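Local coordinates for protein JSC1_58120g3 ([Leptolyngbya] sp. JSC-1, PDB 6XHH) that probably senses far-red light through a verdin-type bilin bound in its GAF domain, as a cyanobacteriochrome of the phytochrome superfamily, at residues P86-W99 and P152-M164. Residues are numbered along the deposited sequence; the frame is centred on the assembly and turned at random.
Sequences PFVVDDIYLGETIW and PRHWDEAEVQLLM. With M1V (mesobiliverdin IX(alpha)), chain C; EDO (1,2-ethanediol), chain E.
The Trp155 indole turns its edge to the strand 87-89: Val89 O lies in the indole plane and accepts from NE1 at 3.2 Å, a bent bond reaching the oxygen from above the carbonyl plane, while Arg153 CD lies above one face, toward its rim. His154 is also met at its edge, ND1 giving its proton to Asp90 OD2 (2.8 Å, 168°) on the syn side, with carboxylate and imidazole almost perpendicular. Pro86 CG sits over one face of Trp99, and Val160 CG1, Gln161 NE2 and Met164 SD approach that indole obliquely, the sulfur in a Met-aromatic contact.

Asp90 holds the loop ahead of the helix. With CG anti to its carbonyl carbon (chi1 -71°), OD1 takes Trp155 N at 3.1 Å from above the carboxylate plane and a water shared with Thr97 OG1 and Trp155 O; the backbone O of Asp90 accepts from Arg153 N. Replacing Asp90 by an alanine is likely to leave His154 ND1, Trp155 N and the bridging water without their acceptor, and the imidazole freer to turn.

Val88 CG2 meets Val160 CG2 tip to tip, whereas Phe87 on the same strand points away, M1V CAC over one ring face. The start of helix 157-178 thus packs beside edge strand 87-89 and its antiparallel neighbour 128-136, where Trp155 touches Ala130 and Met164 touches Val132.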
ATOM      1  N   PRO A  86       1.526   4.721  -8.296  1.00 14.88           N
ATOM      2  CA  PRO A  86       1.995   4.395  -6.946  1.00 15.25           C
ATOM      3  C   PRO A  86       2.638   5.605  -6.283  1.00 12.61           C
ATOM      4  O   PRO A  86       2.972   6.606  -6.926  1.00 13.84           O
ATOM      5  CB  PRO A  86       3.036   3.301  -7.190  1.00 15.36           C
ATOM      6  CG  PRO A  86       3.623   3.666  -8.500  1.00 12.69           C
ATOM      7  CD  PRO A  86       2.474   4.258  -9.322  1.00 13.41           C
ATOM      8  N   PHE A  87       2.830   5.478  -4.972  1.00 12.28           N
ATOM      9  CA  PHE A  87       3.561   6.435  -4.152  1.00 12.70           C
ATOM     10  C   PHE A  87       4.698   5.688  -3.466  1.00 10.71           C
ATOM     11  O   PHE A  87       4.450   4.788  -2.658  1.00 12.98           O
ATOM     12  CB  PHE A  87       2.624   7.082  -3.134  1.00 11.34           C
ATOM     13  CG  PHE A  87       3.221   8.248  -2.401  1.00 10.57           C
ATOM     14  CD1 PHE A  87       3.597   9.387  -3.083  1.00 12.89           C
ATOM     15  CD2 PHE A  87       3.391   8.203  -1.030  1.00 12.27           C
ATOM     16  CE1 PHE A  87       4.141  10.462  -2.420  1.00 13.60           C
ATOM     17  CE2 PHE A  87       3.937   9.280  -0.365  1.00 16.26           C
ATOM     18  CZ  PHE A  87       4.305  10.412  -1.049  1.00 13.47           C
ATOM     19  N   VAL A  88       5.935   6.060  -3.781  1.00  9.82           N
ATOM     20  CA  VAL A  88       7.120   5.264  -3.462  1.00 10.93           C
ATOM     21  C   VAL A  88       8.106   6.144  -2.707  1.00 10.52           C
ATOM     22  O   VAL A  88       8.640   7.095  -3.278  1.00 14.01           O
ATOM     23  CB  VAL A  88       7.778   4.696  -4.725  1.00 13.07           C
ATOM     24  CG1 VAL A  88       8.949   3.802  -4.353  1.00 15.41           C
ATOM     25  CG2 VAL A  88       6.742   3.955  -5.594  1.00 14.15           C
ATOM     26  N   VAL A  89       8.344   5.838  -1.434  1.00 11.02           N
ATOM     27  CA  VAL A  89       9.174   6.681  -0.561  1.00 12.60           C
ATOM     28  C   VAL A  89      10.160   5.805   0.210  1.00 13.27           C
ATOM     29  O   VAL A  89       9.787   5.150   1.194  1.00 12.12           O
ATOM     30  CB  VAL A  89       8.314   7.509   0.395  1.00 10.75           C
ATOM     31  CG1 VAL A  89       9.208   8.372   1.299  1.00 11.93           C
ATOM     32  CG2 VAL A  89       7.326   8.365  -0.401  1.00  9.78           C
ATOM     33  N   ASP A  90      11.430   5.801  -0.216  1.00 12.45           N
ATOM     34  CA  ASP A  90      12.451   5.051   0.513  1.00 12.62           C
ATOM     35  C   ASP A  90      12.576   5.543   1.950  1.00 11.67           C
ATOM     36  O   ASP A  90      12.717   4.748   2.883  1.00 11.14           O
ATOM     37  CB  ASP A  90      13.813   5.186  -0.164  1.00 11.79           C
ATOM     38  CG  ASP A  90      13.902   4.454  -1.477  1.00 12.71           C
ATOM     39  OD1 ASP A  90      12.868   3.943  -1.944  1.00 12.82           O
ATOM     40  OD2 ASP A  90      15.026   4.364  -2.015  1.00 14.85           O
ATOM     41  N   ASP A  91      12.552   6.859   2.132  1.00 14.89           N
ATOM     42  CA  ASP A  91      12.891   7.513   3.392  1.00 10.33           C
ATOM     43  C   ASP A  91      11.951   8.707   3.513  1.00 13.50           C
ATOM     44  O   ASP A  91      12.050   9.631   2.707  1.00 12.69           O
ATOM     45  CB  ASP A  91      14.358   7.950   3.361  1.00 11.27           C
ATOM     46  CG  ASP A  91      14.835   8.591   4.655  1.00 12.95           C
ATOM     47  OD1 ASP A  91      14.019   9.146   5.403  1.00 15.50           O
ATOM     48  OD2 ASP A  91      16.056   8.555   4.890  1.00 16.89           O
ATOM     49  N   ILE A  92      11.042   8.699   4.495  1.00 10.32           N
ATOM     50  CA  ILE A  92      10.039   9.760   4.580  1.00 11.21           C
ATOM     51  C   ILE A  92      10.658  11.141   4.769  1.00 13.16           C
ATOM     52  O   ILE A  92       9.982  12.157   4.552  1.00 12.90           O
ATOM     53  CB  ILE A  92       9.008   9.489   5.703  1.00 11.58           C
ATOM     54  CG1 ILE A  92       9.650   9.556   7.095  1.00  9.85           C
ATOM     55  CG2 ILE A  92       8.259   8.179   5.447  1.00 17.58           C
ATOM     56  CD1 ILE A  92       8.597   9.608   8.219  1.00 12.58           C
ATOM     57  N   TYR A  93      11.921  11.216   5.170  1.00 13.74           N
ATOM     58  CA  TYR A  93      12.566  12.506   5.361  1.00 14.48           C
ATOM     59  C   TYR A  93      13.292  12.989   4.122  1.00 13.67           C
ATOM     60  O   TYR A  93      13.777  14.128   4.115  1.00 14.13           O
ATOM     61  CB  TYR A  93      13.537  12.437   6.541  1.00 14.65           C
ATOM     62  CG  TYR A  93      12.849  12.007   7.813  1.00 11.41           C
ATOM     63  CD1 TYR A  93      11.803  12.755   8.352  1.00 13.05           C
ATOM     64  CD2 TYR A  93      13.212  10.837   8.458  1.00 15.07           C
ATOM     65  CE1 TYR A  93      11.160  12.361   9.520  1.00 15.35           C
ATOM     66  CE2 TYR A  93      12.571  10.440   9.616  1.00 13.23           C
ATOM     67  CZ  TYR A  93      11.547  11.203  10.135  1.00 16.20           C
ATOM     68  OH  TYR A  93      10.921  10.807  11.294  1.00 18.08           O
ATOM     69  N   LEU A  94      13.384  12.158   3.085  1.00 13.11           N
ATOM     70  CA  LEU A  94      14.064  12.541   1.858  1.00 12.14           C
ATOM     71  C   LEU A  94      13.141  12.654   0.657  1.00 14.70           C
ATOM     72  O   LEU A  94      13.373  13.510  -0.196  1.00 17.33           O
ATOM     73  CB  LEU A  94      15.195  11.553   1.538  1.00 13.38           C
ATOM     74  CG  LEU A  94      16.306  11.486   2.592  1.00 16.18           C
ATOM     75  CD1 LEU A  94      17.352  10.461   2.218  1.00 20.38           C
ATOM     76  CD2 LEU A  94      16.955  12.850   2.764  1.00 23.47           C
ATOM     77  N   GLY A  95      12.109  11.836   0.548  1.00 14.60           N
ATOM     78  CA  GLY A  95      11.040  12.119  -0.387  1.00 14.88           C
ATOM     79  C   GLY A  95      10.791  10.988  -1.368  1.00 12.15           C
ATOM     80  O   GLY A  95      11.390   9.919  -1.300  1.00 11.80           O
ATOM     81  N   GLU A  96       9.876  11.257  -2.290  1.00 13.67           N
ATOM     82  CA  GLU A  96       9.334  10.225  -3.165  1.00 11.68           C
ATOM     83  C   GLU A  96      10.191  10.015  -4.410  1.00 13.09           C
ATOM     84  O   GLU A  96      10.820  10.941  -4.930  1.00 12.05           O
ATOM     85  CB  GLU A  96       7.904  10.563  -3.582  1.00 16.45           C
ATOM     86  CG  GLU A  96       7.789  11.785  -4.481  1.00 18.22           C
ATOM     87  CD  GLU A  96       6.468  11.832  -5.255  1.00 17.09           C
ATOM     88  OE1 GLU A  96       6.117  10.850  -5.930  1.00 18.08           O
ATOM     89  OE2 GLU A  96       5.768  12.856  -5.173  1.00 22.44           O
ATOM     90  N   THR A  97      10.214   8.764  -4.869  1.00 10.68           N
ATOM     91  CA  THR A  97      10.784   8.398  -6.156  1.00 10.74           C
ATOM     92  C   THR A  97       9.792   8.735  -7.263  1.00 12.10           C
ATOM     93  O   THR A  97       8.634   8.307  -7.212  1.00 14.31           O
ATOM     94  CB  THR A  97      11.093   6.898  -6.177  1.00 12.70           C
ATOM     95  OG1 THR A  97      12.000   6.579  -5.114  1.00 13.18           O
ATOM     96  CG2 THR A  97      11.703   6.501  -7.512  1.00 17.62           C
ATOM     97  N   ILE A  98      10.236   9.492  -8.268  1.00 13.68           N
ATOM     98  CA  ILE A  98       9.304   9.918  -9.308  1.00 15.78           C
ATOM     99  C   ILE A  98       8.959   8.741 -10.212  1.00 13.78           C
ATOM    100  O   ILE A  98       9.846   8.028 -10.704  1.00 14.33           O
ATOM    101  CB  ILE A  98       9.870  11.101 -10.108  1.00 14.58           C
ATOM    102  CG1 ILE A  98      10.202  12.264  -9.157  1.00 20.07           C
ATOM    103  CG2 ILE A  98       8.842  11.552 -11.122  1.00 16.01           C
ATOM    104  CD1 ILE A  98       9.023  12.756  -8.345  1.00 16.69           C
ATOM    105  N   TRP A  99       7.659   8.530 -10.416  1.00 11.94           N
ATOM    106  CA  TRP A  99       7.114   7.437 -11.215  1.00 12.31           C
ATOM    107  C   TRP A  99       6.420   8.032 -12.432  1.00 13.70           C
ATOM    108  O   TRP A  99       5.426   8.756 -12.290  1.00 13.92           O
ATOM    109  CB  TRP A  99       6.131   6.628 -10.374  1.00 13.84           C
ATOM    110  CG  TRP A  99       5.442   5.482 -11.055  1.00 11.92           C
ATOM    111  CD1 TRP A  99       4.313   5.527 -11.821  1.00 16.59           C
ATOM    112  CD2 TRP A  99       5.829   4.117 -10.976  1.00 17.02           C
ATOM    113  NE1 TRP A  99       3.982   4.257 -12.240  1.00 16.19           N
ATOM    114  CE2 TRP A  99       4.900   3.373 -11.735  1.00 15.03           C
ATOM    115  CE3 TRP A  99       6.890   3.451 -10.360  1.00 14.87           C
ATOM    116  CZ2 TRP A  99       4.987   1.989 -11.865  1.00 18.89           C
ATOM    117  CZ3 TRP A  99       6.973   2.078 -10.492  1.00 19.92           C
ATOM    118  CH2 TRP A  99       6.033   1.364 -11.246  1.00 17.39           C
ATOM    119  N   PRO A 152      14.759   3.498   6.991  1.00 12.40           N
ATOM    120  CA  PRO A 152      14.445   3.586   5.560  1.00 14.83           C
ATOM    121  C   PRO A 152      14.669   2.248   4.876  1.00 13.33           C
ATOM    122  O   PRO A 152      15.400   1.378   5.354  1.00 17.15           O
ATOM    123  CB  PRO A 152      15.440   4.637   5.036  1.00 15.58           C
ATOM    124  CG  PRO A 152      15.927   5.363   6.248  1.00 18.15           C
ATOM    125  CD  PRO A 152      15.860   4.396   7.374  1.00 14.51           C
ATOM    126  N   ARG A 153      14.045   2.095   3.715  1.00 14.22           N
ATOM    127  CA  ARG A 153      14.259   0.905   2.913  1.00 14.32           C
ATOM    128  C   ARG A 153      14.095   1.303   1.464  1.00 16.01           C
ATOM    129  O   ARG A 153      13.184   2.066   1.138  1.00 16.21           O
ATOM    130  CB  ARG A 153      13.270  -0.200   3.263  1.00 14.87           C
ATOM    131  CG  ARG A 153      13.498  -1.489   2.492  1.00 18.82           C
ATOM    132  CD  ARG A 153      12.188  -2.181   2.317  1.00 17.98           C
ATOM    133  NE  ARG A 153      12.271  -3.588   1.926  1.00 14.88           N
ATOM    134  CZ  ARG A 153      12.222  -4.026   0.675  1.00 14.17           C
ATOM    135  NH1 ARG A 153      12.179  -3.167  -0.333  1.00 15.88           N
ATOM    136  NH2 ARG A 153      12.242  -5.328   0.437  1.00 15.45           N
ATOM    137  N   HIS A 154      14.989   0.809   0.615  1.00 14.62           N
ATOM    138  CA  HIS A 154      14.929   1.129  -0.801  1.00 14.22           C
ATOM    139  C   HIS A 154      13.882   0.262  -1.485  1.00 16.20           C
ATOM    140  O   HIS A 154      13.886  -0.960  -1.326  1.00 14.34           O
ATOM    141  CB  HIS A 154      16.297   0.907  -1.442  1.00 16.83           C
ATOM    142  CG  HIS A 154      16.281   1.010  -2.926  1.00 12.13           C
ATOM    143  ND1 HIS A 154      15.899   2.159  -3.585  1.00 16.95           N
ATOM    144  CD2 HIS A 154      16.629   0.124  -3.883  1.00 16.18           C
ATOM    145  CE1 HIS A 154      15.992   1.964  -4.889  1.00 14.69           C
ATOM    146  NE2 HIS A 154      16.430   0.738  -5.097  1.00 20.28           N
ATOM    147  N   TRP A 155      12.982   0.897  -2.237  1.00 13.76           N
ATOM    148  CA  TRP A 155      11.993   0.194  -3.046  1.00 12.00           C
ATOM    149  C   TRP A 155      12.437   0.190  -4.501  1.00 13.02           C
ATOM    150  O   TRP A 155      12.721   1.250  -5.061  1.00 15.19           O
ATOM    151  CB  TRP A 155      10.607   0.848  -2.932  1.00 12.50           C
ATOM    152  CG  TRP A 155      10.144   1.070  -1.516  1.00 11.18           C
ATOM    153  CD1 TRP A 155      10.183   2.254  -0.816  1.00 12.83           C
ATOM    154  CD2 TRP A 155       9.613   0.089  -0.609  1.00 14.58           C
ATOM    155  NE1 TRP A 155       9.697   2.069   0.464  1.00 12.75           N
ATOM    156  CE2 TRP A 155       9.343   0.750   0.617  1.00 10.75           C
ATOM    157  CE3 TRP A 155       9.343  -1.278  -0.710  1.00 15.01           C
ATOM    158  CZ2 TRP A 155       8.803   0.085   1.732  1.00 13.32           C
ATOM    159  CZ3 TRP A 155       8.801  -1.939   0.403  1.00 16.16           C
ATOM    160  CH2 TRP A 155       8.537  -1.246   1.609  1.00 11.04           C
ATOM    161  N   ASP A 156      12.506  -0.988  -5.124  1.00 16.09           N
ATOM    162  CA  ASP A 156      12.801  -0.991  -6.554  1.00 15.95           C
ATOM    163  C   ASP A 156      11.515  -1.163  -7.357  1.00 13.34           C
ATOM    164  O   ASP A 156      10.455  -1.505  -6.827  1.00 13.01           O
ATOM    165  CB  ASP A 156      13.855  -2.052  -6.927  1.00 18.98           C
ATOM    166  CG  ASP A 156      13.422  -3.477  -6.655  1.00 20.92           C
ATOM    167  OD1 ASP A 156      12.255  -3.843  -6.912  1.00 22.07           O
ATOM    168  OD2 ASP A 156      14.294  -4.273  -6.241  1.00 26.41           O
ATOM    169  N   GLU A 157      11.601  -0.896  -8.663  1.00 17.26           N
ATOM    170  CA  GLU A 157      10.353  -0.812  -9.408  1.00 17.70           C
ATOM    171  C   GLU A 157       9.708  -2.180  -9.589  1.00 14.40           C
ATOM    172  O   GLU A 157       8.483  -2.268  -9.714  1.00 16.63           O
ATOM    173  CB  GLU A 157      10.565  -0.099 -10.746  1.00 28.35           C
ATOM    174  CG  GLU A 157      11.533  -0.710 -11.704  1.00 32.95           C
ATOM    175  CD  GLU A 157      11.653   0.139 -12.972  1.00 28.71           C
ATOM    176  OE1 GLU A 157      12.077   1.317 -12.873  1.00 27.40           O
ATOM    177  OE2 GLU A 157      11.292  -0.366 -14.058  1.00 38.47           O
ATOM    178  N   ALA A 158      10.497  -3.261  -9.586  1.00 15.43           N
ATOM    179  CA  ALA A 158       9.906  -4.598  -9.624  1.00 19.24           C
ATOM    180  C   ALA A 158       9.060  -4.879  -8.382  1.00 17.14           C
ATOM    181  O   ALA A 158       8.014  -5.526  -8.469  1.00 16.85           O
ATOM    182  CB  ALA A 158      11.000  -5.657  -9.778  1.00 22.50           C
ATOM    183  N   GLU A 159       9.497  -4.410  -7.209  1.00 11.48           N
ATOM    184  CA  GLU A 159       8.663  -4.528  -6.019  1.00 14.71           C
ATOM    185  C   GLU A 159       7.384  -3.715  -6.144  1.00 11.36           C
ATOM    186  O   GLU A 159       6.312  -4.158  -5.720  1.00 14.01           O
ATOM    187  CB  GLU A 159       9.444  -4.073  -4.791  1.00 14.44           C
ATOM    188  CG  GLU A 159      10.578  -4.990  -4.478  1.00 13.82           C
ATOM    189  CD  GLU A 159      11.468  -4.428  -3.397  1.00 19.07           C
ATOM    190  OE1 GLU A 159      11.529  -3.198  -3.253  1.00 16.97           O
ATOM    191  OE2 GLU A 159      12.129  -5.220  -2.722  1.00 15.18           O
ATOM    192  N   VAL A 160       7.476  -2.509  -6.696  1.00 12.37           N
ATOM    193  CA  VAL A 160       6.267  -1.701  -6.846  1.00 12.24           C
ATOM    194  C   VAL A 160       5.312  -2.364  -7.833  1.00 11.98           C
ATOM    195  O   VAL A 160       4.092  -2.405  -7.620  1.00 12.11           O
ATOM    196  CB  VAL A 160       6.643  -0.268  -7.276  1.00 11.87           C
ATOM    197  CG1 VAL A 160       5.399   0.576  -7.415  1.00 16.74           C
ATOM    198  CG2 VAL A 160       7.600   0.359  -6.267  1.00 16.31           C
ATOM    199  N   GLN A 161       5.852  -2.918  -8.916  1.00 11.56           N
ATOM    200  CA  GLN A 161       5.008  -3.635  -9.862  1.00 14.18           C
ATOM    201  C   GLN A 161       4.348  -4.841  -9.208  1.00 15.04           C
ATOM    202  O   GLN A 161       3.145  -5.072  -9.392  1.00 12.64           O
ATOM    203  CB  GLN A 161       5.831  -4.041 -11.088  1.00 14.34           C
ATOM    204  CG  GLN A 161       5.961  -2.909 -12.092  1.00 19.47           C
ATOM    205  CD  GLN A 161       7.345  -2.768 -12.709  1.00 31.77           C
ATOM    206  OE1 GLN A 161       8.137  -3.710 -12.727  1.00 26.45           O
ATOM    207  NE2 GLN A 161       7.638  -1.576 -13.218  1.00 32.46           N
ATOM    208  N   LEU A 162       5.104  -5.607  -8.414  1.00 14.69           N
ATOM    209  CA  LEU A 162       4.511  -6.723  -7.687  1.00 14.99           C
ATOM    210  C   LEU A 162       3.373  -6.239  -6.802  1.00 11.91           C
ATOM    211  O   LEU A 162       2.286  -6.831  -6.778  1.00 14.32           O
ATOM    212  CB  LEU A 162       5.582  -7.444  -6.860  1.00 19.61           C
ATOM    213  CG  LEU A 162       5.261  -8.711  -6.043  1.00 23.77           C
ATOM    214  CD1 LEU A 162       4.579  -8.405  -4.717  1.00 20.24           C
ATOM    215  CD2 LEU A 162       4.437  -9.690  -6.828  1.00 29.52           C
ATOM    216  N   LEU A 163       3.615  -5.167  -6.041  1.00 13.35           N
ATOM    217  CA  LEU A 163       2.586  -4.666  -5.136  1.00 12.90           C
ATOM    218  C   LEU A 163       1.320  -4.307  -5.887  1.00 11.52           C
ATOM    219  O   LEU A 163       0.212  -4.568  -5.411  1.00 13.69           O
ATOM    220  CB  LEU A 163       3.104  -3.438  -4.384  1.00 12.83           C
ATOM    221  CG  LEU A 163       3.843  -3.601  -3.056  1.00 18.22           C
ATOM    222  CD1 LEU A 163       4.245  -2.236  -2.505  1.00 23.28           C
ATOM    223  CD2 LEU A 163       3.009  -4.354  -2.014  1.00 16.19           C
ATOM    224  N   MET A 164       1.470  -3.694  -7.067  1.00 12.71           N
ATOM    225  CA  MET A 164       0.313  -3.318  -7.862  1.00 12.71           C
ATOM    226  C   MET A 164      -0.433  -4.540  -8.375  1.00 11.66           C
ATOM    227  O   MET A 164      -1.665  -4.519  -8.445  1.00 14.80           O
ATOM    228  CB  MET A 164       0.749  -2.415  -9.019  1.00 16.52           C
ATOM    229  CG  MET A 164       1.334  -1.069  -8.552  1.00 12.43           C
ATOM    230  SD  MET A 164       1.982   0.002  -9.858  1.00 17.18           S
ATOM    231  CE  MET A 164       0.502   0.354 -10.789  1.00 24.33           C
TER
HETATM  232  OA  M1V C 801      -2.627  13.455   7.244  1.00 14.52           O
HETATM  233  C1A M1V C 801      -2.266  14.466   6.658  1.00 15.63           C
HETATM  234  NA  M1V C 801      -1.827  14.484   5.393  1.00 16.23           N
HETATM  235  C2A M1V C 801      -2.261  15.769   7.194  1.00 16.52           C
HETATM  236  CMA M1V C 801      -2.686  16.154   8.593  1.00 18.45           C
HETATM  237  C3A M1V C 801      -1.789  16.635   6.211  1.00 16.14           C
HETATM  238  CAA M1V C 801      -1.599  18.101   6.317  1.00 18.55           C
HETATM  239  CBA M1V C 801      -2.467  18.872   5.322  1.00 17.88           C
HETATM  240  C4A M1V C 801      -1.498  15.793   5.029  1.00 14.35           C
HETATM  241  CHA M1V C 801      -1.029  16.271   3.836  1.00 15.67           C
HETATM  242  C1B M1V C 801      -0.709  15.571   2.588  1.00 14.86           C
HETATM  243  C2B M1V C 801      -0.166  16.262   1.473  1.00 12.92           C
HETATM  244  CMB M1V C 801       0.165  17.734   1.420  1.00 15.39           C
HETATM  245  C3B M1V C 801       0.015  15.350   0.476  1.00 12.72           C
HETATM  246  CAB M1V C 801       0.582  15.625  -0.905  1.00 15.82           C
HETATM  247  CBB M1V C 801       2.008  15.057  -1.013  1.00 15.66           C
HETATM  248  CGB M1V C 801       2.961  15.842  -0.138  1.00 14.25           C
HETATM  249  O2B M1V C 801       3.240  17.031  -0.428  1.00 19.62           O
HETATM  250  O1B M1V C 801       3.486  15.332   0.877  1.00 14.32           O
HETATM  251  NB  M1V C 801      -0.858  14.279   2.257  1.00 15.25           N
HETATM  252  C4B M1V C 801      -0.435  14.097   0.988  1.00 12.09           C
HETATM  253  CHB M1V C 801      -0.401  12.930   0.208  1.00 12.54           C
HETATM  254  C1C M1V C 801      -0.589  11.579   0.532  1.00 13.14           C
HETATM  255  C2C M1V C 801      -0.203  10.540  -0.326  1.00 12.69           C
HETATM  256  CAC M1V C 801       0.374  10.736  -1.712  1.00 14.71           C
HETATM  257  CBC M1V C 801      -0.883  10.978  -2.594  1.00 17.53           C
HETATM  258  CGC M1V C 801      -0.624  11.640  -3.939  1.00 17.38           C
HETATM  259  O2C M1V C 801       0.541  11.927  -4.299  1.00 21.72           O
HETATM  260  O1C M1V C 801      -1.576  11.922  -4.710  1.00 20.38           O
HETATM  261  C3C M1V C 801      -0.534   9.343   0.304  1.00 13.68           C
HETATM  262  CMC M1V C 801      -0.292   7.975  -0.270  1.00 13.43           C
HETATM  263  NC  M1V C 801      -1.119  11.027   1.678  1.00 13.22           N
HETATM  264  C4C M1V C 801      -1.090   9.660   1.561  1.00 13.63           C
HETATM  265  CHC M1V C 801      -1.617   8.857   2.614  1.00 15.11           C
HETATM  266  C1D M1V C 801      -1.550   7.502   2.825  1.00 11.62           C
HETATM  267  C2D M1V C 801      -2.609   6.686   3.311  1.00 16.07           C
HETATM  268  CMD M1V C 801      -4.008   7.157   3.626  1.00 13.51           C
HETATM  269  ND  M1V C 801      -0.426   6.702   2.674  1.00 11.55           N
HETATM  270  C4D M1V C 801      -0.757   5.438   3.012  1.00 13.78           C
HETATM  271  OD  M1V C 801       0.042   4.501   2.979  1.00 14.37           O
HETATM  272  C3D M1V C 801      -2.132   5.416   3.412  1.00 14.63           C
HETATM  273  CAD M1V C 801      -2.922   4.207   3.846  1.00 14.22           C
HETATM  274  CBD M1V C 801      -2.530   3.834   5.259  1.00 16.03           C
HETATM  275  C1  EDO E 803      14.838  -5.097   3.791  1.00 24.68           C
HETATM  276  O1  EDO E 803      13.510  -5.631   3.916  1.00 18.10           O
HETATM  277  C2  EDO E 803      15.579  -5.208   5.125  1.00 18.44           C
HETATM  278  O2  EDO E 803      15.364  -6.524   5.663  1.00 28.11           O
HETATM  279  O   HOH W   1      12.885   3.991  -4.757  1.00 13.25           O